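Local coordinates for protein HemO (Neisseria meningitidis, PDB 1J77) that binds heme and probably acts as a heme oxygenase that opens the porphyrin ring, at residues K16-A21 with E172-A177; M31-F36 with E190-A195; F183-L188 with D197-E202. All blocks are in the same frame, centred on the assembly; numbering follows the deposited sequence.

Contact 1: K16-A21 with E172-A177; sequences KADTTA and EAIQGA. With HEM (protoporphyrin IX containing Fe), chain B.
In the all-helical heme oxygenase fold, T19 and A177 meet where helix 11-32 packs on helix 167-192. The buried half of the contact is made of small groups: CG2 of T19 lies 4.0 Å from CB of A177, and the CA atoms of the two residues are 7.4 Å apart. T19 can present its methyl because CG2 stands anti to its own carbonyl carbon (chi1 64°), while OG1 is hydrogen-bonded to the backbone O of L15 one turn earlier. Y112, a heme-binding residue of helix 104-119, touches both T19 and A177, and L15 packs on A177 and I174.

On the outer side the packing gives way to a mixed contact. The exposed D18 lies across I174: its CB comes 3.7 Å from CG2 of I174, and its carboxylate oxygen OD2 lies 3.5 Å from CD1 of I174, a van der Waals touch with an apolar branch tip.

K16 leaves the same helix toward the heme. Its chain runs out extended as far as CE, CG anti to the backbone N (chi1 -175°), bends only toward NZ, and lies alongside a propionate, CD standing 3.6 Å from O2D of the heme. The helical turn starting at K16 is held at its backbone O, where N of T19 and OG1 of T20 arrive from opposite faces of the carbonyl plane, the hydroxyl at 2.6 Å from that oxygen.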
loop_
_atom_site.group_PDB
_atom_site.type_symbol
_atom_site.label_atom_id
_atom_site.label_comp_id
_atom_site.label_asym_id
_atom_site.label_seq_id
_atom_site.Cartn_x
_atom_site.Cartn_y
_atom_site.Cartn_z
ATOM N N LYS A 16 -12.547 1.849 -6.498
ATOM C CA LYS A 16 -12.135 0.540 -7.060
ATOM C C LYS A 16 -12.249 0.529 -8.572
ATOM O O LYS A 16 -11.314 0.140 -9.278
ATOM C CB LYS A 16 -13.009 -0.599 -6.510
ATOM C CG LYS A 16 -12.574 -2.005 -6.960
ATOM C CD LYS A 16 -13.421 -3.071 -6.284
ATOM C CE LYS A 16 -13.273 -4.436 -6.939
ATOM N NZ LYS A 16 -11.959 -5.044 -6.622
ATOM N N ALA A 17 -13.407 0.891 -9.097
ATOM C CA ALA A 17 -13.632 0.918 -10.558
ATOM C C ALA A 17 -12.601 1.723 -11.323
ATOM O O ALA A 17 -12.041 1.231 -12.328
ATOM C CB ALA A 17 -15.055 1.451 -10.879
ATOM N N ASP A 18 -12.330 2.936 -10.858
ATOM C CA ASP A 18 -11.476 3.882 -11.533
ATOM C C ASP A 18 -9.988 3.512 -11.378
ATOM O O ASP A 18 -9.180 4.092 -12.073
ATOM C CB ASP A 18 -11.716 5.362 -11.075
ATOM C CG ASP A 18 -13.076 5.906 -11.464
ATOM O OD1 ASP A 18 -13.778 5.251 -12.253
ATOM O OD2 ASP A 18 -13.482 7.018 -11.048
ATOM N N THR A 19 -9.652 2.610 -10.457
ATOM C CA THR A 19 -8.227 2.249 -10.198
ATOM C C THR A 19 -7.854 0.785 -10.367
ATOM O O THR A 19 -6.703 0.396 -10.091
ATOM C CB THR A 19 -7.706 2.714 -8.794
ATOM O OG1 THR A 19 -8.401 2.059 -7.726
ATOM C CG2 THR A 19 -7.930 4.191 -8.567
ATOM N N THR A 20 -8.777 -0.048 -10.856
ATOM C CA THR A 20 -8.474 -1.451 -11.036
ATOM C C THR A 20 -7.348 -1.798 -12.082
ATOM O O THR A 20 -6.479 -2.631 -11.809
ATOM C CB THR A 20 -9.712 -2.280 -11.296
ATOM O OG1 THR A 20 -10.532 -2.213 -10.130
ATOM C CG2 THR A 20 -9.347 -3.715 -11.443
ATOM N N ALA A 21 -7.363 -1.081 -13.196
ATOM C CA ALA A 21 -6.385 -1.260 -14.254
ATOM C C ALA A 21 -5.009 -0.925 -13.641
ATOM O O ALA A 21 -4.075 -1.699 -13.786
ATOM C CB ALA A 21 -6.667 -0.335 -15.446
ATOM N N GLU A 172 -11.271 14.251 -6.554
ATOM C CA GLU A 172 -9.939 14.593 -6.084
ATOM C C GLU A 172 -9.341 13.410 -5.353
ATOM O O GLU A 172 -8.169 13.067 -5.560
ATOM C CB GLU A 172 -10.010 15.816 -5.174
ATOM C CG GLU A 172 -10.620 17.013 -5.897
ATOM C CD GLU A 172 -10.763 18.274 -5.065
ATOM O OE1 GLU A 172 -10.514 18.258 -3.833
ATOM O OE2 GLU A 172 -11.149 19.315 -5.686
ATOM N N ALA A 173 -10.148 12.761 -4.537
ATOM C CA ALA A 173 -9.701 11.545 -3.829
ATOM C C ALA A 173 -9.299 10.437 -4.807
ATOM O O ALA A 173 -8.292 9.763 -4.607
ATOM C CB ALA A 173 -10.753 11.042 -2.905
ATOM N N ILE A 174 -10.116 10.207 -5.832
ATOM C CA ILE A 174 -9.757 9.202 -6.835
ATOM C C ILE A 174 -8.456 9.576 -7.549
ATOM O O ILE A 174 -7.577 8.713 -7.790
ATOM C CB ILE A 174 -10.909 9.057 -7.859
ATOM C CG1 ILE A 174 -12.074 8.412 -7.180
ATOM C CG2 ILE A 174 -10.475 8.204 -9.016
ATOM C CD1 ILE A 174 -13.346 8.690 -7.939
ATOM N N GLN A 175 -8.285 10.830 -7.910
ATOM C CA GLN A 175 -7.012 11.267 -8.458
ATOM C C GLN A 175 -5.856 10.991 -7.476
ATOM O O GLN A 175 -4.804 10.576 -7.926
ATOM C CB GLN A 175 -7.029 12.732 -8.879
ATOM C CG GLN A 175 -5.742 13.222 -9.489
ATOM C CD GLN A 175 -5.375 12.498 -10.786
ATOM O OE1 GLN A 175 -6.258 11.974 -11.513
ATOM N NE2 GLN A 175 -4.088 12.500 -11.097
ATOM N N GLY A 176 -6.056 11.248 -6.182
ATOM C CA GLY A 176 -5.093 10.906 -5.144
ATOM C C GLY A 176 -4.709 9.424 -5.222
ATOM O O GLY A 176 -3.532 9.110 -5.157
ATOM N N ALA A 177 -5.684 8.535 -5.275
ATOM C CA ALA A 177 -5.454 7.091 -5.381
ATOM C C ALA A 177 -4.660 6.742 -6.658
ATOM O O ALA A 177 -3.680 5.993 -6.591
ATOM C CB ALA A 177 -6.797 6.315 -5.327
HETATM C CHA HEM B . -7.111 -5.410 -3.437
HETATM C CHB HEM B . -3.797 -8.567 -5.019
HETATM C CHC HEM B . -0.329 -5.182 -4.455
HETATM C CHD HEM B . -3.748 -1.891 -3.335
HETATM C C1A HEM B . -6.499 -6.579 -3.820
HETATM C C2A HEM B . -7.134 -7.915 -3.886
HETATM C C3A HEM B . -6.199 -8.756 -4.324
HETATM C C4A HEM B . -4.963 -8.023 -4.564
HETATM C CMA HEM B . -6.392 -10.275 -4.558
HETATM C CAA HEM B . -8.573 -8.340 -3.477
HETATM C CBA HEM B . -8.535 -8.867 -2.042
HETATM C CGA HEM B . -9.922 -9.167 -1.508
HETATM O O1A HEM B . -10.914 -8.632 -2.085
HETATM O O2A HEM B . -10.015 -9.957 -0.521
HETATM C C1B HEM B . -2.560 -7.941 -5.004
HETATM C C2B HEM B . -1.312 -8.569 -5.337
HETATM C C3B HEM B . -0.335 -7.625 -5.217
HETATM C C4B HEM B . -0.969 -6.401 -4.729
HETATM C CMB HEM B . -1.233 -10.061 -5.751
HETATM C CAB HEM B . 1.173 -7.796 -5.407
HETATM C CBB HEM B . 1.669 -8.614 -6.330
HETATM C C1C HEM B . -0.952 -4.031 -4.052
HETATM C C2C HEM B . -0.286 -2.785 -3.674
HETATM C C3C HEM B . -1.238 -1.872 -3.428
HETATM C C4C HEM B . -2.529 -2.498 -3.519
HETATM C CMC HEM B . 1.236 -2.587 -3.725
HETATM C CAC HEM B . -1.072 -0.413 -3.026
HETATM C CBC HEM B . 0.077 0.211 -3.266
HETATM C C1D HEM B . -4.929 -2.562 -3.282
HETATM C C2D HEM B . -6.174 -1.903 -2.984
HETATM C C3D HEM B . -7.224 -2.967 -3.034
HETATM C C4D HEM B . -6.499 -4.176 -3.341
HETATM C CMD HEM B . -6.350 -0.410 -2.699
HETATM C CAD HEM B . -8.719 -2.851 -2.736
HETATM C CBD HEM B . -9.570 -2.980 -3.964
HETATM C CGD HEM B . -10.980 -2.723 -3.480
HETATM O O1D HEM B . -11.374 -1.532 -3.443
HETATM O O2D HEM B . -11.722 -3.713 -3.196
HETATM N NA HEM B . -5.191 -6.701 -4.225
HETATM N NB HEM B . -2.320 -6.614 -4.680
HETATM N NC HEM B . -2.291 -3.803 -3.923
HETATM N ND HEM B . -5.128 -3.932 -3.503
HETATM FE FE HEM B . -3.768 -5.237 -4.185
HETATM O O HOH W 1 -3.464 -5.637 -2.299
#

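Contact 2: M31-F36 with E190-A195; sequences MSVQPF and ETFGLA
V33 lays its CG2 methyl over the middle of the F192 ring, 3.6 Å from the ring centroid and 7° off the ring normal. This is a CH-pi contact with the methyl almost straight above the face, and the distances from CG2 to the six ring carbons are accordingly similar. CB of V33 sits over the same face nearer its attached side, 3.7 Å from CD2 of F192. The other branch of the valine turns to a second neighbour: CG1 of V33 meets CD1 of L194 at 3.7 Å, so the isopropyl group divides its two methyls between a ring and a leucine tip. With chi1 at -68°, CG2 falls between the backbone N and the carbonyl carbon, while CG1 is anti to the carbonyl carbon.

Both partners sit where helices finish. V33 is the first residue to leave helical geometry after helix 11-32, and its CA is 7.2 Å from that of F192. On the other side, helix 167-192 gives way at G193, whose positive phi (71°) belongs to a Schellman motif; the chain turns there and L194 comes round to join F192 against the valine. L188, one turn before F192, packs on both V33 and L194, and K44 of helix 39-60 touches F192.

The three touching residues are all partly exposed, and the contact lies near the surface, with the V33 side chain about 9 Å from the heme. Its chemistry is wholly apolar across the two segments: dispersion and CH-pi attraction join the two helix ends, and their fit depends on shape rather than on directional polar bonds.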
loop_
_atom_site.group_PDB
_atom_site.type_symbol
_atom_site.label_atom_id
_atom_site.label_comp_id
_atom_site.label_asym_id
_atom_site.label_seq_id
_atom_site.Cartn_x
_atom_site.Cartn_y
_atom_site.Cartn_z
ATOM N N MET A 31 5.245 -8.632 -9.179
ATOM C CA MET A 31 5.618 -10.021 -9.446
ATOM C C MET A 31 6.708 -10.189 -10.494
ATOM O O MET A 31 7.575 -11.035 -10.324
ATOM C CB MET A 31 4.398 -10.819 -9.771
ATOM C CG MET A 31 3.359 -10.852 -8.667
ATOM S SD MET A 31 4.014 -11.439 -7.069
ATOM C CE MET A 31 4.454 -13.095 -7.487
ATOM N N SER A 32 6.756 -9.305 -11.487
ATOM C CA SER A 32 7.774 -9.452 -12.529
ATOM C C SER A 32 9.181 -9.260 -11.976
ATOM O O SER A 32 10.155 -9.802 -12.550
ATOM C CB SER A 32 7.601 -8.452 -13.660
ATOM O OG SER A 32 6.418 -8.627 -14.325
ATOM N N VAL A 33 9.357 -8.468 -10.910
ATOM C CA VAL A 33 10.719 -8.208 -10.416
ATOM C C VAL A 33 11.160 -9.262 -9.381
ATOM O O VAL A 33 12.241 -9.159 -8.841
ATOM C CB VAL A 33 10.875 -6.759 -9.835
ATOM C CG1 VAL A 33 10.748 -5.750 -10.982
ATOM C CG2 VAL A 33 9.924 -6.495 -8.716
ATOM N N GLN A 34 10.326 -10.284 -9.184
ATOM C CA GLN A 34 10.722 -11.448 -8.405
ATOM C C GLN A 34 11.130 -11.104 -6.959
ATOM O O GLN A 34 12.293 -11.282 -6.549
ATOM C CB GLN A 34 11.843 -12.155 -9.165
ATOM C CG GLN A 34 11.352 -12.994 -10.386
ATOM C CD GLN A 34 10.887 -14.413 -10.051
ATOM O OE1 GLN A 34 10.446 -15.185 -10.945
ATOM N NE2 GLN A 34 11.064 -14.815 -8.806
ATOM N N PRO A 35 10.159 -10.612 -6.186
ATOM C CA PRO A 35 10.469 -10.235 -4.790
ATOM C C PRO A 35 10.848 -11.403 -3.901
ATOM O O PRO A 35 11.477 -11.142 -2.875
ATOM C CB PRO A 35 9.172 -9.606 -4.267
ATOM C CG PRO A 35 8.182 -9.685 -5.390
ATOM C CD PRO A 35 8.732 -10.480 -6.490
ATOM N N PHE A 36 10.506 -12.638 -4.282
ATOM C CA PHE A 36 10.797 -13.793 -3.426
ATOM C C PHE A 36 11.926 -14.675 -3.979
ATOM O O PHE A 36 12.212 -15.723 -3.393
ATOM C CB PHE A 36 9.522 -14.593 -3.235
ATOM C CG PHE A 36 8.372 -13.779 -2.748
ATOM C CD1 PHE A 36 7.375 -13.388 -3.612
ATOM C CD2 PHE A 36 8.292 -13.391 -1.417
ATOM C CE1 PHE A 36 6.311 -12.635 -3.198
ATOM C CE2 PHE A 36 7.222 -12.628 -0.993
ATOM C CZ PHE A 36 6.228 -12.241 -1.878
ATOM N N GLU A 190 12.872 2.604 -9.164
ATOM C CA GLU A 190 14.151 3.123 -8.705
ATOM C C GLU A 190 14.839 2.051 -7.903
ATOM O O GLU A 190 16.070 1.779 -8.058
ATOM C CB GLU A 190 13.937 4.407 -7.865
ATOM C CG GLU A 190 13.403 5.557 -8.690
ATOM C CD GLU A 190 13.583 6.910 -8.016
ATOM O OE1 GLU A 190 14.290 6.945 -6.971
ATOM O OE2 GLU A 190 13.011 7.908 -8.536
ATOM N N THR A 191 14.086 1.368 -7.065
ATOM C CA THR A 191 14.603 0.383 -6.172
ATOM C C THR A 191 15.147 -0.889 -6.874
ATOM O O THR A 191 16.151 -1.391 -6.483
ATOM C CB THR A 191 13.519 0.043 -5.208
ATOM O OG1 THR A 191 13.112 1.262 -4.576
ATOM C CG2 THR A 191 14.007 -0.849 -4.038
ATOM N N PHE A 192 14.420 -1.385 -7.860
ATOM C CA PHE A 192 14.780 -2.601 -8.583
ATOM C C PHE A 192 15.610 -2.279 -9.830
ATOM O O PHE A 192 15.886 -3.176 -10.618
ATOM C CB PHE A 192 13.520 -3.410 -8.898
ATOM C CG PHE A 192 12.993 -4.203 -7.733
ATOM C CD1 PHE A 192 12.053 -3.643 -6.820
ATOM C CD2 PHE A 192 13.411 -5.510 -7.486
ATOM C CE1 PHE A 192 11.603 -4.346 -5.790
ATOM C CE2 PHE A 192 12.885 -6.251 -6.463
ATOM C CZ PHE A 192 11.987 -5.656 -5.567
ATOM N N GLY A 193 16.053 -1.047 -10.043
ATOM C CA GLY A 193 16.933 -0.767 -11.167
ATOM C C GLY A 193 16.301 -0.821 -12.544
ATOM O O GLY A 193 16.936 -1.194 -13.528
ATOM N N LEU A 194 15.040 -0.415 -12.615
ATOM C CA LEU A 194 14.314 -0.325 -13.851
ATOM C C LEU A 194 14.261 1.067 -14.394
ATOM O O LEU A 194 14.348 2.060 -13.589
ATOM C CB LEU A 194 12.886 -0.838 -13.620
ATOM C CG LEU A 194 12.702 -2.170 -12.933
ATOM C CD1 LEU A 194 11.231 -2.588 -12.869
ATOM C CD2 LEU A 194 13.523 -3.290 -13.662
ATOM N N ALA A 195 14.013 1.193 -15.702
ATOM C CA ALA A 195 13.814 2.486 -16.355
ATOM C C ALA A 195 12.535 3.192 -15.873
ATOM O O ALA A 195 11.630 2.560 -15.366
ATOM C CB ALA A 195 13.699 2.304 -17.829
#

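Contact 3: F183-L188 with D197-E202; sequences FYKVVL and DAEAPE. With HEM (protoporphyrin IX containing Fe), chain B.
K185 extends from helix 167-192 to the carboxylate of E199 in the loop that follows, and the two form a salt bridge. NZ of K185 donates to OE1 of E199 at 2.9 Å, using the syn lone pair of that oxygen. A second, weak bond joins NZ of K185 to OE2 of E199 at 3.2 Å, so the ammonium group faces both carboxylate oxygens. The side chains cross at about a right angle; a bend in the lysine (chi3 -74°) and another in the glutamate (chi2 -78°) bring their ends together.

Each charge has a further partner. NZ of K185 is also hydrogen-bonded to OG of S25 on helix 11-32, and OE1 of E199 forms a second salt bridge, with NH2 of R189. The same arginine uses NE to bind the backbone O of A198, tying the loop to the helix next to the glutamate. Two cations round one carboxylate would probably favour its ionised form.

The preceding residue, Y184, lies in the heme pocket: the CMC methyl of the heme sits over one face of its ring, offset toward the rim and 3.4 Å from CZ. One helical segment thus serves two purposes, lining the heme pocket of a heme oxygenase fold and holding the C-terminal loop by a salt-bridge network.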
loop_
_atom_site.group_PDB
_atom_site.type_symbol
_atom_site.label_atom_id
_atom_site.label_comp_id
_atom_site.label_asym_id
_atom_site.label_seq_id
_atom_site.Cartn_x
_atom_site.Cartn_y
_atom_site.Cartn_z
ATOM N N PHE A 183 3.066 6.552 -7.688
ATOM C CA PHE A 183 4.230 6.699 -6.831
ATOM C C PHE A 183 4.806 5.332 -6.414
ATOM O O PHE A 183 6.013 5.149 -6.438
ATOM C CB PHE A 183 3.888 7.557 -5.609
ATOM C CG PHE A 183 5.028 7.701 -4.609
ATOM C CD1 PHE A 183 6.180 8.394 -4.954
ATOM C CD2 PHE A 183 4.995 7.061 -3.384
ATOM C CE1 PHE A 183 7.183 8.521 -4.083
ATOM C CE2 PHE A 183 6.045 7.205 -2.491
ATOM C CZ PHE A 183 7.134 7.928 -2.872
ATOM N N TYR A 184 3.959 4.386 -6.047
ATOM C CA TYR A 184 4.429 3.049 -5.750
ATOM C C TYR A 184 5.298 2.488 -6.855
ATOM O O TYR A 184 6.375 1.960 -6.570
ATOM C CB TYR A 184 3.290 2.101 -5.448
ATOM C CG TYR A 184 3.715 0.782 -4.801
ATOM C CD1 TYR A 184 3.818 0.619 -3.443
ATOM C CD2 TYR A 184 4.040 -0.313 -5.562
ATOM C CE1 TYR A 184 4.225 -0.569 -2.865
ATOM C CE2 TYR A 184 4.435 -1.501 -4.992
ATOM C CZ TYR A 184 4.489 -1.650 -3.666
ATOM O OH TYR A 184 4.919 -2.821 -3.108
ATOM N N LYS A 185 4.876 2.647 -8.100
ATOM C CA LYS A 185 5.687 2.134 -9.193
ATOM C C LYS A 185 6.963 2.952 -9.409
ATOM O O LYS A 185 7.975 2.382 -9.781
ATOM C CB LYS A 185 4.886 2.083 -10.481
ATOM C CG LYS A 185 3.714 1.094 -10.432
ATOM C CD LYS A 185 3.067 0.748 -11.792
ATOM C CE LYS A 185 2.229 1.850 -12.310
ATOM N NZ LYS A 185 1.673 1.542 -13.684
ATOM N N VAL A 186 6.931 4.268 -9.229
ATOM C CA VAL A 186 8.168 5.068 -9.322
ATOM C C VAL A 186 9.191 4.515 -8.318
ATOM O O VAL A 186 10.373 4.268 -8.685
ATOM C CB VAL A 186 7.922 6.574 -9.019
ATOM C CG1 VAL A 186 9.248 7.309 -8.746
ATOM C CG2 VAL A 186 7.106 7.213 -10.117
ATOM N N VAL A 187 8.788 4.291 -7.082
ATOM C CA VAL A 187 9.671 3.755 -6.064
ATOM C C VAL A 187 10.193 2.342 -6.422
ATOM O O VAL A 187 11.382 2.042 -6.243
ATOM C CB VAL A 187 9.023 3.789 -4.659
ATOM C CG1 VAL A 187 9.931 3.169 -3.649
ATOM C CG2 VAL A 187 8.656 5.221 -4.304
ATOM N N LEU A 188 9.294 1.482 -6.891
ATOM C CA LEU A 188 9.630 0.128 -7.264
ATOM C C LEU A 188 10.711 0.174 -8.332
ATOM O O LEU A 188 11.724 -0.519 -8.221
ATOM C CB LEU A 188 8.352 -0.582 -7.736
ATOM C CG LEU A 188 8.485 -2.048 -8.155
ATOM C CD1 LEU A 188 7.107 -2.677 -8.236
ATOM C CD2 LEU A 188 9.241 -2.323 -9.446
ATOM N N ASP A 197 8.921 4.622 -16.046
ATOM C CA ASP A 197 7.822 4.052 -16.817
ATOM C C ASP A 197 7.946 2.557 -17.275
ATOM O O ASP A 197 7.144 2.066 -18.057
ATOM C CB ASP A 197 7.568 4.956 -17.999
ATOM C CG ASP A 197 7.378 6.386 -17.575
ATOM O OD1 ASP A 197 6.625 6.651 -16.572
ATOM O OD2 ASP A 197 7.901 7.312 -18.222
ATOM N N ALA A 198 8.915 1.832 -16.745
ATOM C CA ALA A 198 8.943 0.374 -16.996
ATOM C C ALA A 198 7.703 -0.289 -16.421
ATOM O O ALA A 198 7.172 0.138 -15.376
ATOM C CB ALA A 198 10.132 -0.226 -16.346
ATOM N N GLU A 199 7.218 -1.277 -17.142
ATOM C CA GLU A 199 6.054 -2.037 -16.751
ATOM C C GLU A 199 6.301 -3.526 -16.904
ATOM O O GLU A 199 7.281 -3.967 -17.525
ATOM C CB GLU A 199 4.834 -1.654 -17.631
ATOM C CG GLU A 199 4.448 -0.189 -17.483
ATOM C CD GLU A 199 3.667 0.202 -16.216
ATOM O OE1 GLU A 199 3.543 1.424 -15.925
ATOM O OE2 GLU A 199 3.142 -0.662 -15.530
ATOM N N ALA A 200 5.413 -4.329 -16.350
ATOM C CA ALA A 200 5.429 -5.746 -16.565
ATOM C C ALA A 200 5.232 -6.060 -18.045
ATOM O O ALA A 200 4.759 -5.237 -18.849
ATOM C CB ALA A 200 4.286 -6.412 -15.723
ATOM N N PRO A 201 5.686 -7.229 -18.469
ATOM C CA PRO A 201 5.469 -7.615 -19.869
ATOM C C PRO A 201 4.015 -7.425 -20.282
ATOM O O PRO A 201 3.102 -7.873 -19.611
ATOM C CB PRO A 201 5.841 -9.073 -19.879
ATOM C CG PRO A 201 6.852 -9.228 -18.728
ATOM C CD PRO A 201 6.330 -8.297 -17.676
ATOM N N GLU A 202 3.830 -6.845 -21.460
ATOM C CA GLU A 202 2.495 -6.550 -21.917
ATOM C C GLU A 202 1.657 -7.772 -22.089
ATOM O O GLU A 202 2.084 -8.754 -22.721
ATOM C CB GLU A 202 2.462 -5.767 -23.208
ATOM C CG GLU A 202 0.994 -5.420 -23.496
ATOM C CD GLU A 202 0.793 -4.497 -24.671
ATOM O OE1 GLU A 202 -0.341 -3.938 -24.805
ATOM O OE2 GLU A 202 1.772 -4.335 -25.424
HETATM C CHA HEM B . -7.111 -5.410 -3.437
HETATM C CHB HEM B . -3.797 -8.567 -5.019
HETATM C CHC HEM B . -0.329 -5.182 -4.455
HETATM C CHD HEM B . -3.748 -1.891 -3.335
HETATM C C1A HEM B . -6.499 -6.579 -3.820
HETATM C C2A HEM B . -7.134 -7.915 -3.886
HETATM C C3A HEM B . -6.199 -8.756 -4.324
HETATM C C4A HEM B . -4.963 -8.023 -4.564
HETATM C CMA HEM B . -6.392 -10.275 -4.558
HETATM C CAA HEM B . -8.573 -8.340 -3.477
HETATM C CBA HEM B . -8.535 -8.867 -2.042
HETATM C CGA HEM B . -9.922 -9.167 -1.508
HETATM O O1A HEM B . -10.914 -8.632 -2.085
HETATM O O2A HEM B . -10.015 -9.957 -0.521
HETATM C C1B HEM B . -2.560 -7.941 -5.004
HETATM C C2B HEM B . -1.312 -8.569 -5.337
HETATM C C3B HEM B . -0.335 -7.625 -5.217
HETATM C C4B HEM B . -0.969 -6.401 -4.729
HETATM C CMB HEM B . -1.233 -10.061 -5.751
HETATM C CAB HEM B . 1.173 -7.796 -5.407
HETATM C CBB HEM B . 1.669 -8.614 -6.330
HETATM C C1C HEM B . -0.952 -4.031 -4.052
HETATM C C2C HEM B . -0.286 -2.785 -3.674
HETATM C C3C HEM B . -1.238 -1.872 -3.428
HETATM C C4C HEM B . -2.529 -2.498 -3.519
HETATM C CMC HEM B . 1.236 -2.587 -3.725
HETATM C CAC HEM B . -1.072 -0.413 -3.026
HETATM C CBC HEM B . 0.077 0.211 -3.266
HETATM C C1D HEM B . -4.929 -2.562 -3.282
HETATM C C2D HEM B . -6.174 -1.903 -2.984
HETATM C C3D HEM B . -7.224 -2.967 -3.034
HETATM C C4D HEM B . -6.499 -4.176 -3.341
HETATM C CMD HEM B . -6.350 -0.410 -2.699
HETATM C CAD HEM B . -8.719 -2.851 -2.736
HETATM C CBD HEM B . -9.570 -2.980 -3.964
HETATM C CGD HEM B . -10.980 -2.723 -3.480
HETATM O O1D HEM B . -11.374 -1.532 -3.443
HETATM O O2D HEM B . -11.722 -3.713 -3.196
HETATM N NA HEM B . -5.191 -6.701 -4.225
HETATM N NB HEM B . -2.320 -6.614 -4.680
HETATM N NC HEM B . -2.291 -3.803 -3.923
HETATM N ND HEM B . -5.128 -3.932 -3.503
HETATM FE FE HEM B . -3.768 -5.237 -4.185
HETATM O O HOH W 1 -3.464 -5.637 -2.299
#

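In the fold
Contacts 1 and 2 join the same two helices, 11-32 and 167-192, at places whose centres are about 24 Å apart; the chain enters contact 1, then contact 2, before returning to each in the same order. Contact 3, which follows contact 1 in sequence, lies about 17 Å from it between centres and does not touch it. Contacts 2 and 3 are neighbours, with centres about 8 Å apart: OG of S32 lies 3.4 Å from both CD of P201 and CB of A200. The heme relates contacts 1 and 3, touched by K16 in one and Y184 in the other; M31 of contact 2 also belongs to its pocket. H23, the axial ligand, lies on helix 11-32, in sequence between segments 16-21 and 31-36.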